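Local coordinates for protein 70 kDa peptidylprolyl isomerase, putative (Plasmodium falciparum, PDB 2FBN) that probably assists protein folding as an FK506-binding peptidylprolyl isomerase, and here presents its tetratricopeptide repeat domain, which interacts with the C-terminal pentapeptide of Hsp90, at residues C90-A95 and K119-A124; C97-K102 and L128-M133. One frame throughout, in Å; residues are numbered along the deposited sequence.

Coming from the N terminus, the chain runs through helices 31-50 and 54-66 before it enters helix 77-100, which supplies the first segment of both contacts. It then turns back through helix 104-117 and sets out again as helix 122-135. Contact 1 closes this excursion at the start of helix 122-135, where 119-124 meets 90-95. Contact 2 closes it one step further along, with 128-133 against 97-102. Because the segments alternate in sequence, the two closures cross instead of nesting. They lie about 11 Å apart, centre to centre, and together they hold helix 77-100 beside helix 122-135, with helix 104-117 as the intervening leg of the tetratricopeptide repeat array.

Contact 1 of 2, residues C90-A95 and K119-A124; sequences CNLNLA and KNNVKA
L92 reaches from helix 77-100 to the first turn of helix 122-135, and its CD2 methyl does most of the touching. The apolar part is compact: L92 CD2 lies 3.8 Å from A124 CB and 4.0 Å from K123 CB, so the methyl covers the side of the opening turn where these two residues begin. K123 CB makes the near approach; the rest of the chain, bent at chi3, runs past the leucine at a looser distance. The leucine's CG stands anti to its own carbonyl carbon, which sends the branched end across the gap.

The polar part belongs to the helix start itself. N121 is the N-cap, and A124 N donates to N121 OD1 over 2.9 Å. The N-H...O angle of this bond is 156°, and the donor is tilted 19° from the carbonyl plane. With CG anti to the backbone N (chi1 -179°), the amide folds over the first turn, and its ND2 is held in turn by D118. L92 meets this cap from the opposite direction: CD2 sits 3.6 Å from A124 N and 3.8 Å from N121 OD1, so a methyl group lies against the capping bond.

The contact joins helix 77-100 to the start of helix 122-135 in the tetratricopeptide repeat array, close to the centre of the chain. V114 of helix 104-117 also packs on L92, and K127 extends the contact one turn further along helix 122-135. Helix 54-66 takes the other side of 90-95, through A64 on C90 and Y61 on L94.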
ATOM      1  N   CYS A  90       7.162  12.022   0.270  1.00 19.19           N
ATOM      2  CA  CYS A  90       6.377  11.256   1.226  1.00 18.38           C
ATOM      3  C   CYS A  90       6.799   9.789   1.239  1.00 17.17           C
ATOM      4  O   CYS A  90       6.962   9.196   2.305  1.00 18.31           O
ATOM      5  CB  CYS A  90       4.904  11.328   0.851  1.00 18.47           C
ATOM      6  SG  CYS A  90       4.212  12.931   1.290  1.00 20.36           S
ATOM      7  N   ASN A  91       6.936   9.182   0.061  1.00 17.23           N
ATOM      8  CA  ASN A  91       7.322   7.771   0.042  1.00 16.95           C
ATOM      9  C   ASN A  91       8.753   7.517   0.527  1.00 17.17           C
ATOM     10  O   ASN A  91       9.006   6.521   1.209  1.00 17.46           O
ATOM     11  CB  ASN A  91       7.065   7.148  -1.313  1.00 17.40           C
ATOM     12  CG  ASN A  91       5.590   6.864  -1.526  1.00 18.46           C
ATOM     13  OD1 ASN A  91       4.999   6.000  -0.846  1.00 19.38           O
ATOM     14  ND2 ASN A  91       4.991   7.575  -2.462  1.00 19.53           N
ATOM     15  N   LEU A  92       9.676   8.405   0.168  1.00 17.42           N
ATOM     16  CA  LEU A  92      11.042   8.296   0.674  1.00 17.74           C
ATOM     17  C   LEU A  92      11.060   8.410   2.198  1.00 17.31           C
ATOM     18  O   LEU A  92      11.670   7.584   2.899  1.00 16.29           O
ATOM     19  CB  LEU A  92      11.937   9.372   0.071  1.00 17.60           C
ATOM     20  CG  LEU A  92      12.540   9.151  -1.304  1.00 20.97           C
ATOM     21  CD1 LEU A  92      13.181  10.455  -1.755  1.00 24.68           C
ATOM     22  CD2 LEU A  92      13.582   8.032  -1.232  1.00 22.94           C
ATOM     23  N   ASN A  93      10.398   9.447   2.715  1.00 17.08           N
ATOM     24  CA  ASN A  93      10.351   9.678   4.159  1.00 17.64           C
ATOM     25  C   ASN A  93       9.666   8.510   4.868  1.00 17.14           C
ATOM     26  O   ASN A  93      10.104   8.083   5.932  1.00 17.04           O
ATOM     27  CB  ASN A  93       9.687  11.017   4.508  1.00 18.28           C
ATOM     28  CG  ASN A  93      10.436  12.211   3.932  1.00 20.65           C
ATOM     29  OD1 ASN A  93      11.595  12.088   3.517  1.00 25.22           O
ATOM     30  ND2 ASN A  93       9.765  13.358   3.861  1.00 23.73           N
ATOM     31  N   LEU A  94       8.597   7.973   4.275  1.00 15.72           N
ATOM     32  CA  LEU A  94       7.961   6.812   4.877  1.00 15.92           C
ATOM     33  C   LEU A  94       8.934   5.623   4.923  1.00 15.61           C
ATOM     34  O   LEU A  94       8.994   4.886   5.917  1.00 15.62           O
ATOM     35  CB  LEU A  94       6.688   6.453   4.121  1.00 16.12           C
ATOM     36  CG  LEU A  94       5.450   7.296   4.457  1.00 16.75           C
ATOM     37  CD1 LEU A  94       4.393   7.049   3.415  1.00 18.67           C
ATOM     38  CD2 LEU A  94       4.922   7.000   5.886  1.00 17.43           C
ATOM     39  N   ALA A  95       9.705   5.437   3.855  1.00 15.97           N
ATOM     40  CA  ALA A  95      10.666   4.325   3.850  1.00 17.25           C
ATOM     41  C   ALA A  95      11.655   4.489   5.013  1.00 17.56           C
ATOM     42  O   ALA A  95      11.906   3.539   5.763  1.00 18.36           O
ATOM     43  CB  ALA A  95      11.380   4.246   2.529  1.00 17.63           C
ATOM     44  N   LYS A 119      13.009   6.325 -11.420  1.00 34.36           N
ATOM     45  CA  LYS A 119      13.888   5.164 -11.562  1.00 35.14           C
ATOM     46  C   LYS A 119      15.311   5.493 -11.137  1.00 34.96           C
ATOM     47  O   LYS A 119      15.845   6.535 -11.496  1.00 35.43           O
ATOM     48  CB  LYS A 119      13.879   4.620 -12.998  1.00 35.72           C
ATOM     49  CG  LYS A 119      14.822   3.431 -13.193  1.00 37.76           C
ATOM     50  CD  LYS A 119      14.302   2.421 -14.195  1.00 41.86           C
ATOM     51  CE  LYS A 119      14.802   1.016 -13.848  1.00 43.63           C
ATOM     52  NZ  LYS A 119      13.972  -0.049 -14.496  1.00 44.84           N
ATOM     53  N   ASN A 120      15.908   4.602 -10.354  1.00 35.13           N
ATOM     54  CA  ASN A 120      17.281   4.783  -9.889  1.00 35.17           C
ATOM     55  C   ASN A 120      17.483   5.980  -8.950  1.00 33.74           C
ATOM     56  O   ASN A 120      18.613   6.450  -8.784  1.00 34.83           O
ATOM     57  CB  ASN A 120      18.266   4.838 -11.075  1.00 36.21           C
ATOM     58  CG  ASN A 120      18.264   3.563 -11.905  1.00 38.78           C
ATOM     59  OD1 ASN A 120      17.727   2.528 -11.489  1.00 42.76           O
ATOM     60  ND2 ASN A 120      18.859   3.635 -13.094  1.00 40.92           N
ATOM     61  N   ASN A 121      16.398   6.477  -8.342  1.00 31.39           N
ATOM     62  CA  ASN A 121      16.509   7.411  -7.223  1.00 29.00           C
ATOM     63  C   ASN A 121      17.457   6.755  -6.223  1.00 27.48           C
ATOM     64  O   ASN A 121      17.148   5.685  -5.695  1.00 26.90           O
ATOM     65  CB  ASN A 121      15.124   7.665  -6.593  1.00 28.21           C
ATOM     66  CG  ASN A 121      15.170   8.656  -5.440  1.00 28.10           C
ATOM     67  OD1 ASN A 121      15.716   8.361  -4.371  1.00 24.83           O
ATOM     68  ND2 ASN A 121      14.594   9.836  -5.647  1.00 25.48           N
ATOM     69  N   VAL A 122      18.620   7.363  -5.981  1.00 26.22           N
ATOM     70  CA  VAL A 122      19.650   6.708  -5.159  1.00 25.13           C
ATOM     71  C   VAL A 122      19.231   6.495  -3.710  1.00 23.77           C
ATOM     72  O   VAL A 122      19.553   5.472  -3.080  1.00 22.93           O
ATOM     73  CB  VAL A 122      21.009   7.475  -5.202  1.00 25.63           C
ATOM     74  CG1 VAL A 122      22.037   6.842  -4.231  1.00 26.33           C
ATOM     75  CG2 VAL A 122      21.544   7.472  -6.617  1.00 26.63           C
ATOM     76  N   LYS A 123      18.541   7.482  -3.158  1.00 23.43           N
ATOM     77  CA  LYS A 123      18.106   7.388  -1.775  1.00 24.11           C
ATOM     78  C   LYS A 123      17.119   6.232  -1.654  1.00 22.32           C
ATOM     79  O   LYS A 123      17.172   5.465  -0.693  1.00 21.61           O
ATOM     80  CB  LYS A 123      17.477   8.710  -1.324  1.00 24.21           C
ATOM     81  CG  LYS A 123      18.508   9.842  -1.123  1.00 27.81           C
ATOM     82  CD  LYS A 123      17.830  11.168  -0.719  1.00 27.91           C
ATOM     83  CE  LYS A 123      17.617  12.119  -1.901  1.00 33.39           C
ATOM     84  NZ  LYS A 123      16.959  13.416  -1.499  1.00 34.69           N
ATOM     85  N   ALA A 124      16.230   6.105  -2.636  1.00 21.15           N
ATOM     86  CA  ALA A 124      15.234   5.011  -2.605  1.00 19.98           C
ATOM     87  C   ALA A 124      15.899   3.640  -2.788  1.00 19.38           C
ATOM     88  O   ALA A 124      15.524   2.658  -2.141  1.00 18.93           O
ATOM     89  CB  ALA A 124      14.166   5.216  -3.651  1.00 19.98           C
TER

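Contact 2 of 2, residues C97-K102 and L128-M133; sequences CYNKNK and LGVANM
N99 meets V130 and A131 where helices 77-100 and 122-135 run side by side, the side-by-side helix packing of the right-handed tetratricopeptide repeat superhelix. Ahead of it in sequence, C97 and Y98 face the preceding layer, touching I58 of helix 54-66, while the Y98 ring also meets that of H110.

N99 itself carries the contact. Its CG is anti to the carbonyl carbon (chi1 -81°), which aims the amide across the gap, and the two ends of that amide find different neighbours. ND2 comes 3.9 Å from V130 CG1, the amide passing slantwise over the valine branch, and gives a weak hydrogen bond to the carbonyl of K127, a turn earlier on the same helix as V130. Y104 and A107 of helix 104-117 also touch the asparagine.

Further on, N101 N bonds to C97 O, and K102, with phi 57°, is the residue of a Schellman motif that turns the chain toward helix 104-117. On the facing helix, small A131 allows a close approach, its CA 6.3 Å from that of N99. There the amide oxygen N99 OD1 rests 3.3 Å from the methyl carbon A131 CB.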
ATOM      1  N   CYS A  97      11.093   6.166   7.838  1.00 17.86           N
ATOM      2  CA  CYS A  97      10.342   5.948   9.062  1.00 18.26           C
ATOM      3  C   CYS A  97      10.216   4.465   9.355  1.00 18.36           C
ATOM      4  O   CYS A  97      10.454   4.000  10.455  1.00 19.30           O
ATOM      5  CB  CYS A  97       8.945   6.582   8.970  1.00 18.93           C
ATOM      6  SG  CYS A  97       9.007   8.396   9.061  1.00 21.00           S
ATOM      7  N   TYR A  98       9.850   3.709   8.335  1.00 17.51           N
ATOM      8  CA  TYR A  98       9.635   2.290   8.538  1.00 17.76           C
ATOM      9  C   TYR A  98      10.943   1.521   8.796  1.00 17.41           C
ATOM     10  O   TYR A  98      10.955   0.584   9.590  1.00 17.73           O
ATOM     11  CB  TYR A  98       8.859   1.740   7.357  1.00 17.73           C
ATOM     12  CG  TYR A  98       7.389   2.121   7.369  1.00 17.18           C
ATOM     13  CD1 TYR A  98       6.592   1.892   8.498  1.00 17.88           C
ATOM     14  CD2 TYR A  98       6.795   2.677   6.233  1.00 15.78           C
ATOM     15  CE1 TYR A  98       5.209   2.205   8.489  1.00 19.31           C
ATOM     16  CE2 TYR A  98       5.424   2.985   6.219  1.00 18.42           C
ATOM     17  CZ  TYR A  98       4.654   2.755   7.346  1.00 19.58           C
ATOM     18  OH  TYR A  98       3.298   3.056   7.317  1.00 21.53           O
ATOM     19  N   ASN A  99      12.036   1.913   8.137  1.00 17.46           N
ATOM     20  CA  ASN A  99      13.362   1.354   8.506  1.00 17.70           C
ATOM     21  C   ASN A  99      13.726   1.630   9.964  1.00 19.10           C
ATOM     22  O   ASN A  99      14.176   0.735  10.686  1.00 18.67           O
ATOM     23  CB  ASN A  99      14.446   1.838   7.557  1.00 18.27           C
ATOM     24  CG  ASN A  99      14.469   1.040   6.249  1.00 17.82           C
ATOM     25  OD1 ASN A  99      14.004  -0.113   6.205  1.00 18.59           O
ATOM     26  ND2 ASN A  99      15.057   1.622   5.208  1.00 19.12           N
ATOM     27  N   LYS A 100      13.483   2.856  10.401  1.00 19.28           N
ATOM     28  CA  LYS A 100      13.681   3.229  11.803  1.00 20.98           C
ATOM     29  C   LYS A 100      12.838   2.372  12.750  1.00 21.16           C
ATOM     30  O   LYS A 100      13.342   1.878  13.770  1.00 21.60           O
ATOM     31  CB  LYS A 100      13.372   4.707  12.003  1.00 20.88           C
ATOM     32  CG  LYS A 100      14.479   5.624  11.520  1.00 20.64           C
ATOM     33  CD  LYS A 100      14.076   7.105  11.512  1.00 23.19           C
ATOM     34  CE  LYS A 100      15.326   7.987  11.404  1.00 27.34           C
ATOM     35  NZ  LYS A 100      16.134   7.958  12.688  1.00 27.40           N
ATOM     36  N   ASN A 101      11.565   2.163  12.406  1.00 20.82           N
ATOM     37  CA  ASN A 101      10.660   1.340  13.221  1.00 21.47           C
ATOM     38  C   ASN A 101      10.848  -0.174  13.020  1.00 21.19           C
ATOM     39  O   ASN A 101      10.139  -0.982  13.628  1.00 22.10           O
ATOM     40  CB  ASN A 101       9.196   1.733  12.952  1.00 21.56           C
ATOM     41  CG  ASN A 101       8.770   2.981  13.718  1.00 23.71           C
ATOM     42  OD1 ASN A 101       9.564   3.592  14.438  1.00 25.18           O
ATOM     43  ND2 ASN A 101       7.496   3.359  13.566  1.00 24.48           N
ATOM     44  N   LYS A 102      11.803  -0.541  12.150  1.00 20.90           N
ATOM     45  CA  LYS A 102      12.079  -1.930  11.768  1.00 20.92           C
ATOM     46  C   LYS A 102      10.875  -2.661  11.179  1.00 20.69           C
ATOM     47  O   LYS A 102      10.702  -3.880  11.385  1.00 21.49           O
ATOM     48  CB  LYS A 102      12.671  -2.720  12.948  1.00 21.03           C
ATOM     49  CG  LYS A 102      13.833  -2.022  13.622  1.00 22.38           C
ATOM     50  CD  LYS A 102      14.522  -2.976  14.579  1.00 27.16           C
ATOM     51  CE  LYS A 102      15.263  -2.185  15.607  1.00 29.63           C
ATOM     52  NZ  LYS A 102      14.309  -1.807  16.687  1.00 33.74           N
ATOM     53  N   LEU A 128      15.516   0.880  -0.001  1.00 17.45           N
ATOM     54  CA  LEU A 128      15.042  -0.437  -0.442  1.00 16.98           C
ATOM     55  C   LEU A 128      16.068  -1.534  -0.124  1.00 16.61           C
ATOM     56  O   LEU A 128      15.725  -2.616   0.363  1.00 16.07           O
ATOM     57  CB  LEU A 128      14.729  -0.419  -1.941  1.00 17.05           C
ATOM     58  CG  LEU A 128      14.314  -1.764  -2.548  1.00 18.35           C
ATOM     59  CD1 LEU A 128      13.080  -2.345  -1.863  1.00 21.04           C
ATOM     60  CD2 LEU A 128      14.049  -1.523  -4.022  1.00 18.51           C
ATOM     61  N   GLY A 129      17.343  -1.254  -0.394  1.00 16.17           N
ATOM     62  CA  GLY A 129      18.387  -2.210  -0.058  1.00 16.84           C
ATOM     63  C   GLY A 129      18.449  -2.526   1.421  1.00 16.36           C
ATOM     64  O   GLY A 129      18.512  -3.691   1.822  1.00 16.40           O
ATOM     65  N   VAL A 130      18.420  -1.490   2.260  1.00 17.36           N
ATOM     66  CA  VAL A 130      18.445  -1.701   3.714  1.00 17.74           C
ATOM     67  C   VAL A 130      17.264  -2.568   4.173  1.00 16.68           C
ATOM     68  O   VAL A 130      17.435  -3.533   4.891  1.00 16.52           O
ATOM     69  CB  VAL A 130      18.435  -0.358   4.456  1.00 18.09           C
ATOM     70  CG1 VAL A 130      18.199  -0.558   5.957  1.00 20.14           C
ATOM     71  CG2 VAL A 130      19.753   0.383   4.192  1.00 18.70           C
ATOM     72  N   ALA A 131      16.069  -2.248   3.689  1.00 16.98           N
ATOM     73  CA  ALA A 131      14.865  -2.938   4.140  1.00 17.25           C
ATOM     74  C   ALA A 131      14.859  -4.400   3.656  1.00 17.23           C
ATOM     75  O   ALA A 131      14.539  -5.319   4.424  1.00 17.79           O
ATOM     76  CB  ALA A 131      13.656  -2.204   3.643  1.00 16.52           C
ATOM     77  N   ASN A 132      15.231  -4.591   2.399  1.00 17.57           N
ATOM     78  CA  ASN A 132      15.419  -5.945   1.840  1.00 17.76           C
ATOM     79  C   ASN A 132      16.409  -6.747   2.679  1.00 17.83           C
ATOM     80  O   ASN A 132      16.164  -7.905   3.042  1.00 17.69           O
ATOM     81  CB  ASN A 132      15.873  -5.881   0.384  1.00 17.98           C
ATOM     82  CG  ASN A 132      14.711  -5.757  -0.602  1.00 18.60           C
ATOM     83  OD1 ASN A 132      13.590  -6.203  -0.319  1.00 18.64           O
ATOM     84  ND2 ASN A 132      14.976  -5.155  -1.770  1.00 19.00           N
ATOM     85  N   MET A 133      17.535  -6.112   2.990  1.00 17.58           N
ATOM     86  CA  MET A 133      18.600  -6.801   3.716  1.00 18.95           C
ATOM     87  C   MET A 133      18.119  -7.293   5.080  1.00 18.37           C
ATOM     88  O   MET A 133      18.274  -8.479   5.412  1.00 19.37           O
ATOM     89  CB  MET A 133      19.803  -5.875   3.889  1.00 18.25           C
ATOM     90  CG  MET A 133      20.845  -6.416   4.837  1.00 18.70           C
ATOM     91  SD  MET A 133      22.254  -5.298   4.889  1.00 20.71           S
ATOM     92  CE  MET A 133      21.541  -3.843   5.654  1.00 23.20           C
TER